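Local coordinates for protein NalP translocator (Neisseria meningitidis, PDB 1UYN) that forms the outer-membrane translocator barrel of an autotransporter, a hydrophilic pore for moving the secreted protease passenger domain to the bacterial cell surface, at residues 130-135 with 184-189; 25-30 with 295-300; 225-230 with 284-289; 112-115 with 121-124. All blocks are in the same frame, centred on the assembly; numbering follows the deposited sequence.

In the fold
In a closed barrel of twelve antiparallel strands, contacts form within a hairpin, between strands one apart, and between wall and pore helix. Contact 4 is of the first kind, contacts 1 and 3 of the second, contact 2 of the third. The centre of contact 2 lies about 5 Å from the centre of the chain; contacts 1 and 3 fall on opposite sides of it, their centres about 32 Å apart. Contacts 2 and 3 touch through neighbouring strands, with Ser299 O 2.8 Å from Ser288 N, a probable hydrogen bond. The bound detergent stays outside, about 11 Å from the side chain of Ile113 and 13 Å from that of Tyr132.

Contact 1: residues 130-135 with 184-189; sequences GRYKNS and LKQDAF
Tyr132 reaches Leu184 and Gln186 within the autotransporter beta-barrel, where strands 121-139 and 172-192 are second neighbours in the wall, separated by strand 145-163. Strands 130-135 and 184-186 run in broadly the same direction, with axes 43° apart and 9.2 Å from each other at their closest, so the gap between them is crossed by side chains alone. The compact part lies on the pore side. A chi1 of 71° tucks the tyrosine CG in over its own backbone, and from there the ring leans toward the second segment and delivers its hydroxyl between two residues. Leu184 supplies the apolar half: its CD1 lies 3.6 Å from Tyr132 CE2. Gln186 supplies the polar half, with an extended chain that brings its OE1 to the edge of the ring, in the ring plane, where it accepts a hydrogen bond from Tyr132 OH; the modelled length is too short to be taken literally. The amide itself stands steeply to the ring, 72° between planes. Helix 12-34 closes this cluster from within the pore, with Thr18 OG1 also hydrogen-bonded to the same OE1 and His21 meeting the tyrosine ring. The outward side is much looser. Arg131, Lys133, Lys185 and Asp187 are exposed there, and no charged pair closes between the segments. The nearest opposite charges are not in contact: Arg131 NH1 is 5.2 Å from Asp187 OD2.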
loop_
_atom_site.group_PDB
_atom_site.type_symbol
_atom_site.label_atom_id
_atom_site.label_comp_id
_atom_site.label_asym_id
_atom_site.label_seq_id
_atom_site.Cartn_x
_atom_site.Cartn_y
_atom_site.Cartn_z
ATOM N N GLY A 130 -2.804 10.979 -1.958
ATOM C CA GLY A 130 -1.438 11.205 -2.329
ATOM C C GLY A 130 -1.267 11.726 -3.732
ATOM O O GLY A 130 -2.145 11.618 -4.584
ATOM N N ARG A 131 -0.097 12.286 -3.946
ATOM C CA ARG A 131 0.325 12.745 -5.222
ATOM C C ARG A 131 1.471 11.871 -5.662
ATOM O O ARG A 131 2.166 11.296 -4.853
ATOM C CB ARG A 131 0.776 14.181 -5.110
ATOM C CG ARG A 131 -0.274 15.112 -4.559
ATOM C CD ARG A 131 -1.243 15.592 -5.622
ATOM N NE ARG A 131 -0.829 16.911 -6.086
ATOM C CZ ARG A 131 -0.636 17.225 -7.360
ATOM N NH1 ARG A 131 -0.834 16.328 -8.344
ATOM N NH2 ARG A 131 -0.226 18.451 -7.659
ATOM N N TYR A 132 1.639 11.732 -6.964
ATOM C CA TYR A 132 2.752 10.950 -7.463
ATOM C C TYR A 132 3.372 11.596 -8.690
ATOM O O TYR A 132 2.738 12.370 -9.376
ATOM C CB TYR A 132 2.360 9.472 -7.672
ATOM C CG TYR A 132 1.434 9.196 -8.817
ATOM C CD1 TYR A 132 1.921 9.014 -10.089
ATOM C CD2 TYR A 132 0.068 9.096 -8.622
ATOM C CE1 TYR A 132 1.094 8.760 -11.134
ATOM C CE2 TYR A 132 -0.778 8.854 -9.676
ATOM C CZ TYR A 132 -0.255 8.679 -10.941
ATOM O OH TYR A 132 -1.088 8.423 -12.029
ATOM N N LYS A 133 4.641 11.318 -8.893
ATOM C CA LYS A 133 5.341 11.743 -10.077
ATOM C C LYS A 133 6.074 10.541 -10.648
ATOM O O LYS A 133 6.867 9.937 -9.973
ATOM C CB LYS A 133 6.338 12.862 -9.755
ATOM C CG LYS A 133 6.898 13.520 -11.026
ATOM C CD LYS A 133 7.692 14.816 -10.758
ATOM C CE LYS A 133 9.221 14.643 -11.056
ATOM N NZ LYS A 133 9.749 15.583 -12.131
ATOM N N ASN A 134 5.805 10.221 -11.902
ATOM C CA ASN A 134 6.473 9.122 -12.598
ATOM C C ASN A 134 7.425 9.719 -13.601
ATOM O O ASN A 134 7.036 10.533 -14.440
ATOM C CB ASN A 134 5.440 8.249 -13.355
ATOM C CG ASN A 134 4.558 7.432 -12.426
ATOM O OD1 ASN A 134 4.813 7.330 -11.219
ATOM N ND2 ASN A 134 3.496 6.877 -12.975
ATOM N N SER A 135 8.685 9.334 -13.496
ATOM C CA SER A 135 9.691 9.689 -14.487
ATOM C C SER A 135 9.973 8.458 -15.290
ATOM O O SER A 135 10.294 7.457 -14.749
ATOM C CB SER A 135 10.948 10.141 -13.816
ATOM O OG SER A 135 10.737 11.438 -13.365
ATOM N N LEU A 184 -7.922 7.241 -9.164
ATOM C CA LEU A 184 -6.652 7.745 -9.675
ATOM C C LEU A 184 -7.009 8.792 -10.702
ATOM O O LEU A 184 -7.729 8.489 -11.622
ATOM C CB LEU A 184 -5.852 6.629 -10.337
ATOM C CG LEU A 184 -4.489 7.129 -10.853
ATOM C CD1 LEU A 184 -3.357 6.428 -10.156
ATOM C CD2 LEU A 184 -4.380 6.915 -12.336
ATOM N N LYS A 185 -6.553 10.020 -10.518
ATOM C CA LYS A 185 -6.618 11.012 -11.583
ATOM C C LYS A 185 -5.154 11.244 -12.015
ATOM O O LYS A 185 -4.304 11.593 -11.188
ATOM C CB LYS A 185 -7.298 12.303 -11.102
ATOM C CG LYS A 185 -8.643 12.151 -10.271
ATOM C CD LYS A 185 -9.875 12.806 -10.971
ATOM C CE LYS A 185 -10.868 13.641 -10.061
ATOM N NZ LYS A 185 -10.295 14.048 -8.733
ATOM N N GLN A 186 -4.824 10.981 -13.265
ATOM C CA GLN A 186 -3.489 11.250 -13.780
ATOM C C GLN A 186 -3.543 12.315 -14.876
ATOM O O GLN A 186 -4.352 12.192 -15.790
ATOM C CB GLN A 186 -2.893 9.976 -14.346
ATOM C CG GLN A 186 -1.449 10.083 -14.805
ATOM C CD GLN A 186 -0.855 8.709 -15.152
ATOM O OE1 GLN A 186 -0.492 7.908 -14.239
ATOM N NE2 GLN A 186 -0.788 8.411 -16.469
ATOM N N ASP A 187 -2.666 13.321 -14.783
ATOM C CA ASP A 187 -2.520 14.369 -15.793
ATOM C C ASP A 187 -1.989 13.909 -17.138
ATOM O O ASP A 187 -1.339 12.883 -17.295
ATOM C CB ASP A 187 -1.559 15.472 -15.318
ATOM C CG ASP A 187 -2.015 16.172 -14.031
ATOM O OD1 ASP A 187 -3.131 15.842 -13.549
ATOM O OD2 ASP A 187 -1.317 17.061 -13.450
ATOM N N ALA A 188 -2.267 14.749 -18.120
ATOM C CA ALA A 188 -1.638 14.678 -19.424
ATOM C C ALA A 188 -0.128 14.876 -19.301
ATOM O O ALA A 188 0.344 15.478 -18.365
ATOM C CB ALA A 188 -2.202 15.733 -20.314
ATOM N N PHE A 189 0.614 14.318 -20.245
ATOM C CA PHE A 189 2.047 14.506 -20.299
ATOM C C PHE A 189 2.515 14.360 -21.730
ATOM O O PHE A 189 1.763 13.972 -22.616
ATOM C CB PHE A 189 2.755 13.476 -19.434
ATOM C CG PHE A 189 2.591 12.069 -19.925
ATOM C CD1 PHE A 189 1.418 11.376 -19.684
ATOM C CD2 PHE A 189 3.590 11.459 -20.655
ATOM C CE1 PHE A 189 1.253 10.099 -20.149
ATOM C CE2 PHE A 189 3.429 10.190 -21.124
ATOM C CZ PHE A 189 2.245 9.501 -20.869
#

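Contact 2: residues 25-30 with 295-300; sequences QGRRLK and YGNHSG
The guanidinium of Arg27 carries the amide of Asn297 on one face: ND2 sits over the centre of the group, 3.2 Å from Arg27 CZ, and the two planes are stacked within 28° of each other. Tyr295 and Ser299 approach the same guanidinium obliquely. This is the helix-in-barrel arrangement of the autotransporter translocator, in which helix 12-34 threads the pore and here faces the last strand, 295-307; segments 25-30 and 295-300 run 32° apart. Between these segments Arg27 alone spans the distance from the helix. Its chain bends at chi3 (-80°), which turns the flat end across the inward-pointing side chains of Tyr295, Asn297 and Ser299.

Asn297 ND2 and Arg27 NE are both donors, so their proximity is stacking and not a bond. What reconciles them is Asp52 of strand 43-57: one of its oxygens, OD1, takes a salt bridge from Arg27 NE and hydrogen bonds with Asn297 ND2 and Ser299 OG. A second carboxylate, Asp23 of the helix, pairs with Arg27 NH2 and with Tyr295 OH. The positive charge is thus probably well compensated beside three buried side chains, and the two acids would be expected to restrict the guanidinium's rotation. Nearer the helix, the aliphatic part of the arginine rests on the serine, with Arg27 CD 3.4 Å from Ser299 OG.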
loop_
_atom_site.group_PDB
_atom_site.type_symbol
_atom_site.label_atom_id
_atom_site.label_comp_id
_atom_site.label_asym_id
_atom_site.label_seq_id
_atom_site.Cartn_x
_atom_site.Cartn_y
_atom_site.Cartn_z
ATOM N N GLN A 25 0.581 1.491 -2.959
ATOM C CA GLN A 25 -0.289 2.333 -2.148
ATOM C C GLN A 25 -1.316 1.538 -1.360
ATOM O O GLN A 25 -1.666 1.931 -0.265
ATOM C CB GLN A 25 -1.032 3.342 -3.009
ATOM C CG GLN A 25 -1.589 4.502 -2.241
ATOM C CD GLN A 25 -0.569 5.610 -1.977
ATOM O OE1 GLN A 25 0.626 5.341 -1.857
ATOM N NE2 GLN A 25 -1.053 6.861 -1.828
ATOM N N GLY A 26 -1.801 0.419 -1.875
ATOM C CA GLY A 26 -2.747 -0.376 -1.123
ATOM C C GLY A 26 -2.103 -0.973 0.121
ATOM O O GLY A 26 -2.765 -1.194 1.154
ATOM N N ARG A 27 -0.829 -1.314 0.026
ATOM C CA ARG A 27 -0.165 -1.865 1.187
ATOM C C ARG A 27 0.161 -0.742 2.166
ATOM O O ARG A 27 0.070 -0.951 3.387
ATOM C CB ARG A 27 1.085 -2.638 0.811
ATOM C CG ARG A 27 0.798 -3.912 0.007
ATOM C CD ARG A 27 2.048 -4.685 -0.257
ATOM N NE ARG A 27 2.748 -4.075 -1.365
ATOM C CZ ARG A 27 2.407 -4.275 -2.620
ATOM N NH1 ARG A 27 1.381 -5.080 -2.914
ATOM N NH2 ARG A 27 3.088 -3.684 -3.591
ATOM N N ARG A 28 0.501 0.443 1.652
ATOM C CA ARG A 28 0.762 1.567 2.549
ATOM C C ARG A 28 -0.448 1.824 3.415
ATOM O O ARG A 28 -0.311 2.089 4.605
ATOM C CB ARG A 28 1.134 2.850 1.789
ATOM C CG ARG A 28 2.438 2.710 1.081
ATOM C CD ARG A 28 2.830 3.892 0.252
ATOM N NE ARG A 28 4.048 3.622 -0.538
ATOM C CZ ARG A 28 4.093 3.560 -1.870
ATOM N NH1 ARG A 28 2.989 3.710 -2.622
ATOM N NH2 ARG A 28 5.247 3.316 -2.464
ATOM N N LEU A 29 -1.629 1.755 2.815
ATOM C CA LEU A 29 -2.869 1.940 3.554
ATOM C C LEU A 29 -3.093 0.794 4.583
ATOM O O LEU A 29 -3.584 1.024 5.700
ATOM C CB LEU A 29 -4.039 2.020 2.581
ATOM C CG LEU A 29 -5.343 2.480 3.251
ATOM C CD1 LEU A 29 -5.302 3.980 3.603
ATOM C CD2 LEU A 29 -6.533 2.146 2.431
ATOM N N LYS A 30 -2.740 -0.433 4.197
ATOM C CA LYS A 30 -2.864 -1.586 5.090
ATOM C C LYS A 30 -2.105 -1.293 6.369
ATOM O O LYS A 30 -2.585 -1.553 7.453
ATOM C CB LYS A 30 -2.286 -2.858 4.444
ATOM C CG LYS A 30 -3.284 -4.003 4.131
ATOM C CD LYS A 30 -2.856 -4.830 2.802
ATOM C CE LYS A 30 -3.841 -4.637 1.602
ATOM N NZ LYS A 30 -3.174 -4.541 0.211
ATOM N N TYR A 295 1.778 -12.677 -10.876
ATOM C CA TYR A 295 2.051 -11.602 -9.915
ATOM C C TYR A 295 2.684 -12.198 -8.683
ATOM O O TYR A 295 2.298 -13.253 -8.228
ATOM C CB TYR A 295 0.780 -10.766 -9.597
ATOM C CG TYR A 295 0.973 -9.685 -8.551
ATOM C CD1 TYR A 295 1.118 -10.014 -7.204
ATOM C CD2 TYR A 295 1.014 -8.346 -8.898
ATOM C CE1 TYR A 295 1.293 -9.072 -6.258
ATOM C CE2 TYR A 295 1.216 -7.351 -7.928
ATOM C CZ TYR A 295 1.350 -7.735 -6.610
ATOM O OH TYR A 295 1.543 -6.820 -5.608
ATOM N N GLY A 296 3.685 -11.511 -8.166
ATOM C CA GLY A 296 4.322 -11.893 -6.922
ATOM C C GLY A 296 5.029 -10.703 -6.328
ATOM O O GLY A 296 5.808 -10.075 -6.998
ATOM N N ASN A 297 4.767 -10.401 -5.068
ATOM C CA ASN A 297 5.357 -9.254 -4.408
ATOM C C ASN A 297 5.797 -9.596 -3.023
ATOM O O ASN A 297 5.018 -10.093 -2.274
ATOM C CB ASN A 297 4.338 -8.112 -4.324
ATOM C CG ASN A 297 4.986 -6.792 -3.928
ATOM O OD1 ASN A 297 5.706 -6.161 -4.749
ATOM N ND2 ASN A 297 4.774 -6.373 -2.669
ATOM N N HIS A 298 7.041 -9.312 -2.679
ATOM C CA HIS A 298 7.512 -9.355 -1.284
ATOM C C HIS A 298 7.311 -7.977 -0.666
ATOM O O HIS A 298 7.769 -7.014 -1.191
ATOM C CB HIS A 298 9.004 -9.724 -1.205
ATOM C CG HIS A 298 9.357 -10.963 -1.945
ATOM N ND1 HIS A 298 9.435 -11.005 -3.317
ATOM C CD2 HIS A 298 9.663 -12.207 -1.513
ATOM C CE1 HIS A 298 9.762 -12.225 -3.703
ATOM N NE2 HIS A 298 9.913 -12.973 -2.627
ATOM N N SER A 299 6.599 -7.900 0.448
ATOM C CA SER A 299 6.439 -6.658 1.247
ATOM C C SER A 299 7.028 -6.864 2.630
ATOM O O SER A 299 6.758 -7.867 3.283
ATOM C CB SER A 299 4.965 -6.284 1.390
ATOM O OG SER A 299 4.845 -4.891 1.611
ATOM N N GLY A 300 7.869 -5.935 3.059
ATOM C CA GLY A 300 8.512 -5.996 4.380
ATOM C C GLY A 300 8.244 -4.717 5.148
ATOM O O GLY A 300 7.805 -3.762 4.571
#

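Contact 3: residues 225-230 with 284-289; sequences VLFATA and LARYSY
Arg286 NH2 forms a salt bridge with Asp34 at the C-terminal end of the pore helix, while the methyl CG2 of Thr229 only packs against this nitrogen, at 3.6 Å. The other terminal nitrogen, Arg286 NH1, comes within 3.4 Å of Phe227 CE1. The guanidinium and ring planes stand 38° apart, and the meeting is an oblique contact made by one nitrogen, NH1. Across these segments the arginine finds carbon only; its charge is probably balanced in part by Asp34, with Arg301, a like charge, also close.

The reach depends on the shape of the arginine chain. It departs from the strand to one side and bends at chi3 (108°), bringing its two terminal nitrogens to Phe227 and Thr229; the arginine side chain crosses each at about a right angle. The backbones remain well apart, with CA atoms 9.0 Å from each other for Phe227 and Arg286 and 8.2 Å for Thr229 and Ser288. Lys215 also engages the phenylalanine ring, by a cation-pi interaction, so the aromatic group has a cationic neighbour from strand 199-219 as well as one from strand 281-292.

In the barrel wall, strand 265-278 runs between strands 224-235 and 281-292 and pairs with both. The contact passes over its pore side, while Asp34 ties the same arginine to helix 12-34.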
loop_
_atom_site.group_PDB
_atom_site.type_symbol
_atom_site.label_atom_id
_atom_site.label_comp_id
_atom_site.label_asym_id
_atom_site.label_seq_id
_atom_site.Cartn_x
_atom_site.Cartn_y
_atom_site.Cartn_z
ATOM N N VAL A 225 4.388 -10.101 20.862
ATOM C CA VAL A 225 3.345 -10.837 20.177
ATOM C C VAL A 225 3.890 -11.126 18.795
ATOM O O VAL A 225 4.655 -10.339 18.267
ATOM C CB VAL A 225 2.021 -10.033 20.082
ATOM C CG1 VAL A 225 2.263 -8.726 19.340
ATOM C CG2 VAL A 225 0.889 -10.879 19.439
ATOM N N LEU A 226 3.506 -12.291 18.278
ATOM C CA LEU A 226 3.815 -12.753 16.943
ATOM C C LEU A 226 2.481 -13.021 16.233
ATOM O O LEU A 226 1.612 -13.652 16.804
ATOM C CB LEU A 226 4.627 -14.040 17.081
ATOM C CG LEU A 226 4.702 -14.956 15.860
ATOM C CD1 LEU A 226 5.861 -14.525 14.981
ATOM C CD2 LEU A 226 4.830 -16.423 16.297
ATOM N N PHE A 227 2.296 -12.565 15.003
ATOM C CA PHE A 227 1.087 -12.968 14.254
ATOM C C PHE A 227 1.396 -13.568 12.910
ATOM O O PHE A 227 2.407 -13.255 12.322
ATOM C CB PHE A 227 0.092 -11.839 14.063
ATOM C CG PHE A 227 0.673 -10.515 14.247
ATOM C CD1 PHE A 227 1.390 -9.927 13.229
ATOM C CD2 PHE A 227 0.523 -9.833 15.460
ATOM C CE1 PHE A 227 1.950 -8.639 13.395
ATOM C CE2 PHE A 227 1.079 -8.543 15.660
ATOM C CZ PHE A 227 1.791 -7.944 14.618
ATOM N N ALA A 228 0.528 -14.473 12.478
ATOM C CA ALA A 228 0.491 -14.923 11.114
ATOM C C ALA A 228 -0.730 -14.258 10.480
ATOM O O ALA A 228 -1.697 -13.992 11.177
ATOM C CB ALA A 228 0.389 -16.420 11.069
ATOM N N THR A 229 -0.642 -13.946 9.180
ATOM C CA THR A 229 -1.757 -13.398 8.376
ATOM C C THR A 229 -1.933 -14.171 7.078
ATOM O O THR A 229 -0.967 -14.515 6.411
ATOM C CB THR A 229 -1.521 -11.935 7.937
ATOM O OG1 THR A 229 -0.244 -11.833 7.281
ATOM C CG2 THR A 229 -1.458 -10.990 9.101
ATOM N N ALA A 230 -3.184 -14.384 6.706
ATOM C CA ALA A 230 -3.537 -14.928 5.407
ATOM C C ALA A 230 -4.676 -14.065 4.878
ATOM O O ALA A 230 -5.564 -13.685 5.628
ATOM C CB ALA A 230 -3.959 -16.352 5.543
ATOM N N LEU A 284 8.700 -3.239 15.697
ATOM C CA LEU A 284 7.709 -3.759 14.785
ATOM C C LEU A 284 8.380 -4.413 13.599
ATOM O O LEU A 284 9.230 -3.807 12.998
ATOM C CB LEU A 284 6.875 -2.599 14.289
ATOM C CG LEU A 284 5.492 -3.036 13.896
ATOM C CD1 LEU A 284 4.590 -2.891 15.100
ATOM C CD2 LEU A 284 5.007 -2.247 12.740
ATOM N N ALA A 285 7.986 -5.633 13.257
ATOM C CA ALA A 285 8.504 -6.333 12.081
ATOM C C ALA A 285 7.348 -7.030 11.343
ATOM O O ALA A 285 6.610 -7.797 11.911
ATOM C CB ALA A 285 9.562 -7.341 12.503
ATOM N N ARG A 286 7.196 -6.774 10.064
ATOM C CA ARG A 286 6.191 -7.464 9.279
ATOM C C ARG A 286 6.789 -7.892 7.965
ATOM O O ARG A 286 7.496 -7.133 7.369
ATOM C CB ARG A 286 5.028 -6.532 9.046
ATOM C CG ARG A 286 3.901 -6.764 10.009
ATOM C CD ARG A 286 2.730 -5.916 9.757
ATOM N NE ARG A 286 1.584 -6.643 9.195
ATOM C CZ ARG A 286 0.460 -6.912 9.878
ATOM N NH1 ARG A 286 0.337 -6.567 11.163
ATOM N NH2 ARG A 286 -0.534 -7.565 9.288
ATOM N N TYR A 287 6.552 -9.116 7.542
ATOM C CA TYR A 287 6.853 -9.526 6.199
ATOM C C TYR A 287 5.608 -10.199 5.626
ATOM O O TYR A 287 4.850 -10.840 6.339
ATOM C CB TYR A 287 8.049 -10.480 6.161
ATOM C CG TYR A 287 8.165 -11.125 4.799
ATOM C CD1 TYR A 287 8.797 -10.448 3.740
ATOM C CD2 TYR A 287 7.538 -12.360 4.532
ATOM C CE1 TYR A 287 8.856 -11.009 2.483
ATOM C CE2 TYR A 287 7.594 -12.924 3.282
ATOM C CZ TYR A 287 8.259 -12.252 2.258
ATOM O OH TYR A 287 8.321 -12.826 1.010
ATOM N N SER A 288 5.443 -10.074 4.318
ATOM C CA SER A 288 4.234 -10.431 3.584
ATOM C C SER A 288 4.604 -10.837 2.144
ATOM O O SER A 288 5.427 -10.186 1.497
ATOM C CB SER A 288 3.325 -9.200 3.491
ATOM O OG SER A 288 1.968 -9.605 3.512
ATOM N N TYR A 289 3.985 -11.891 1.628
ATOM C CA TYR A 289 4.056 -12.201 0.208
ATOM C C TYR A 289 2.672 -12.191 -0.439
ATOM O O TYR A 289 1.805 -12.920 0.009
ATOM C CB TYR A 289 4.647 -13.603 0.045
ATOM C CG TYR A 289 4.737 -13.995 -1.398
ATOM C CD1 TYR A 289 5.687 -13.391 -2.241
ATOM C CD2 TYR A 289 3.857 -14.927 -1.935
ATOM C CE1 TYR A 289 5.776 -13.720 -3.588
ATOM C CE2 TYR A 289 3.923 -15.271 -3.301
ATOM C CZ TYR A 289 4.893 -14.673 -4.106
ATOM O OH TYR A 289 4.963 -15.027 -5.421
#

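Contact 4: residues 112-115 with 121-124; sequences GIRH and GYLK
Arg114 and Tyr122 stack on the pore side of a beta-hairpin, strands 100-117 and 121-139 of the autotransporter barrel, whose backbones are joined by hydrogen bonds. His115 and Leu123 form an antiparallel hydrogen-bonded pair: His115 N to Leu123 O and Leu123 N to His115 O both measure 2.8 Å. The next pair, Arg114 with Lys124, is non-hydrogen-bonded and closer, 4.2 Å between CA atoms. There, CA-H...O contacts take over, with Lys124 CA 3.1 Å from Ile113 O and Arg114 CA 3.3 Å from Leu123 O.

The aromatic interaction is a cation-pi stack. Arg114 keeps its chain extended from CG to NE, while the first torsion of Tyr122 (chi1 55°) turns a ring face to the guanidinium. The planes differ by only 17°, and Arg114 CZ stands 3.8 Å from the ring centroid.

Salt bridges complete the group. Arg114 and Lys124 share a partner in Asp37, beyond the pore helix; Arg114 also pairs with Asp116, and Lys124 with Glu176, which is hydrogen-bonded to Tyr122 OH as well. These acids probably stabilise both cations and help to keep the guanidinium flat on its ring.

The outer surface, bearing Ile113, His115 and Leu123, is more open, and a sulfate lies about 4 Å from the histidine side chain. On the inner one, Arg114 NH1 sits over the tyrosine face, offset toward the rim, 3.4 Å from Tyr122 CE2.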
loop_
_atom_site.group_PDB
_atom_site.type_symbol
_atom_site.label_atom_id
_atom_site.label_comp_id
_atom_site.label_asym_id
_atom_site.label_seq_id
_atom_site.Cartn_x
_atom_site.Cartn_y
_atom_site.Cartn_z
ATOM N N GLY A 112 -7.155 6.983 9.359
ATOM C CA GLY A 112 -7.986 5.843 9.703
ATOM C C GLY A 112 -8.787 6.092 10.957
ATOM O O GLY A 112 -8.328 6.743 11.865
ATOM N N ILE A 113 -10.019 5.619 10.995
ATOM C CA ILE A 113 -10.716 5.578 12.291
ATOM C C ILE A 113 -11.222 4.151 12.542
ATOM O O ILE A 113 -11.591 3.441 11.633
ATOM C CB ILE A 113 -11.840 6.637 12.339
ATOM C CG1 ILE A 113 -12.527 6.592 13.704
ATOM C CG2 ILE A 113 -12.859 6.405 11.167
ATOM C CD1 ILE A 113 -14.022 7.137 13.707
ATOM N N ARG A 114 -11.187 3.708 13.767
ATOM C CA ARG A 114 -11.658 2.361 14.108
ATOM C C ARG A 114 -12.595 2.520 15.245
ATOM O O ARG A 114 -12.200 3.057 16.256
ATOM C CB ARG A 114 -10.495 1.490 14.565
ATOM C CG ARG A 114 -10.920 0.221 15.262
ATOM C CD ARG A 114 -9.790 -0.762 15.519
ATOM N NE ARG A 114 -10.165 -1.638 16.620
ATOM C CZ ARG A 114 -9.785 -2.902 16.769
ATOM N NH1 ARG A 114 -8.984 -3.512 15.910
ATOM N NH2 ARG A 114 -10.245 -3.578 17.795
ATOM N N HIS A 115 -13.841 2.123 15.059
ATOM C CA HIS A 115 -14.838 2.099 16.120
ATOM C C HIS A 115 -15.025 0.677 16.596
ATOM O O HIS A 115 -15.355 -0.161 15.804
ATOM C CB HIS A 115 -16.177 2.614 15.582
ATOM C CG HIS A 115 -17.178 2.877 16.647
ATOM N ND1 HIS A 115 -17.411 1.989 17.674
ATOM C CD2 HIS A 115 -17.978 3.938 16.882
ATOM C CE1 HIS A 115 -18.301 2.493 18.505
ATOM N NE2 HIS A 115 -18.659 3.675 18.052
ATOM N N GLY A 121 -15.932 -6.825 18.158
ATOM C CA GLY A 121 -15.575 -6.530 16.785
ATOM C C GLY A 121 -15.572 -5.050 16.564
ATOM O O GLY A 121 -15.799 -4.298 17.492
ATOM N N TYR A 122 -15.319 -4.620 15.343
ATOM C CA TYR A 122 -15.124 -3.196 15.099
ATOM C C TYR A 122 -15.400 -2.817 13.682
ATOM O O TYR A 122 -15.511 -3.672 12.846
ATOM C CB TYR A 122 -13.674 -2.798 15.416
ATOM C CG TYR A 122 -12.692 -3.614 14.662
ATOM C CD1 TYR A 122 -12.350 -3.299 13.354
ATOM C CD2 TYR A 122 -12.175 -4.765 15.218
ATOM C CE1 TYR A 122 -11.479 -4.074 12.661
ATOM C CE2 TYR A 122 -11.313 -5.558 14.513
ATOM C CZ TYR A 122 -10.960 -5.200 13.256
ATOM O OH TYR A 122 -10.111 -6.001 12.595
ATOM N N LEU A 123 -15.478 -1.526 13.405
ATOM C CA LEU A 123 -15.486 -1.082 12.019
ATOM C C LEU A 123 -14.355 -0.128 11.848
ATOM O O LEU A 123 -14.060 0.575 12.769
ATOM C CB LEU A 123 -16.852 -0.455 11.639
ATOM C CG LEU A 123 -17.079 1.023 11.239
ATOM C CD1 LEU A 123 -16.711 1.428 9.770
ATOM C CD2 LEU A 123 -18.552 1.328 11.473
ATOM N N LYS A 124 -13.718 -0.141 10.677
ATOM C CA LYS A 124 -12.678 0.824 10.293
ATOM C C LYS A 124 -13.066 1.644 9.051
ATOM O O LYS A 124 -13.539 1.090 8.086
ATOM C CB LYS A 124 -11.381 0.098 9.931
ATOM C CG LYS A 124 -10.629 -0.589 11.061
ATOM C CD LYS A 124 -9.205 -1.076 10.578
ATOM C CE LYS A 124 -8.415 -1.805 11.710
ATOM N NZ LYS A 124 -7.491 -2.807 11.173
#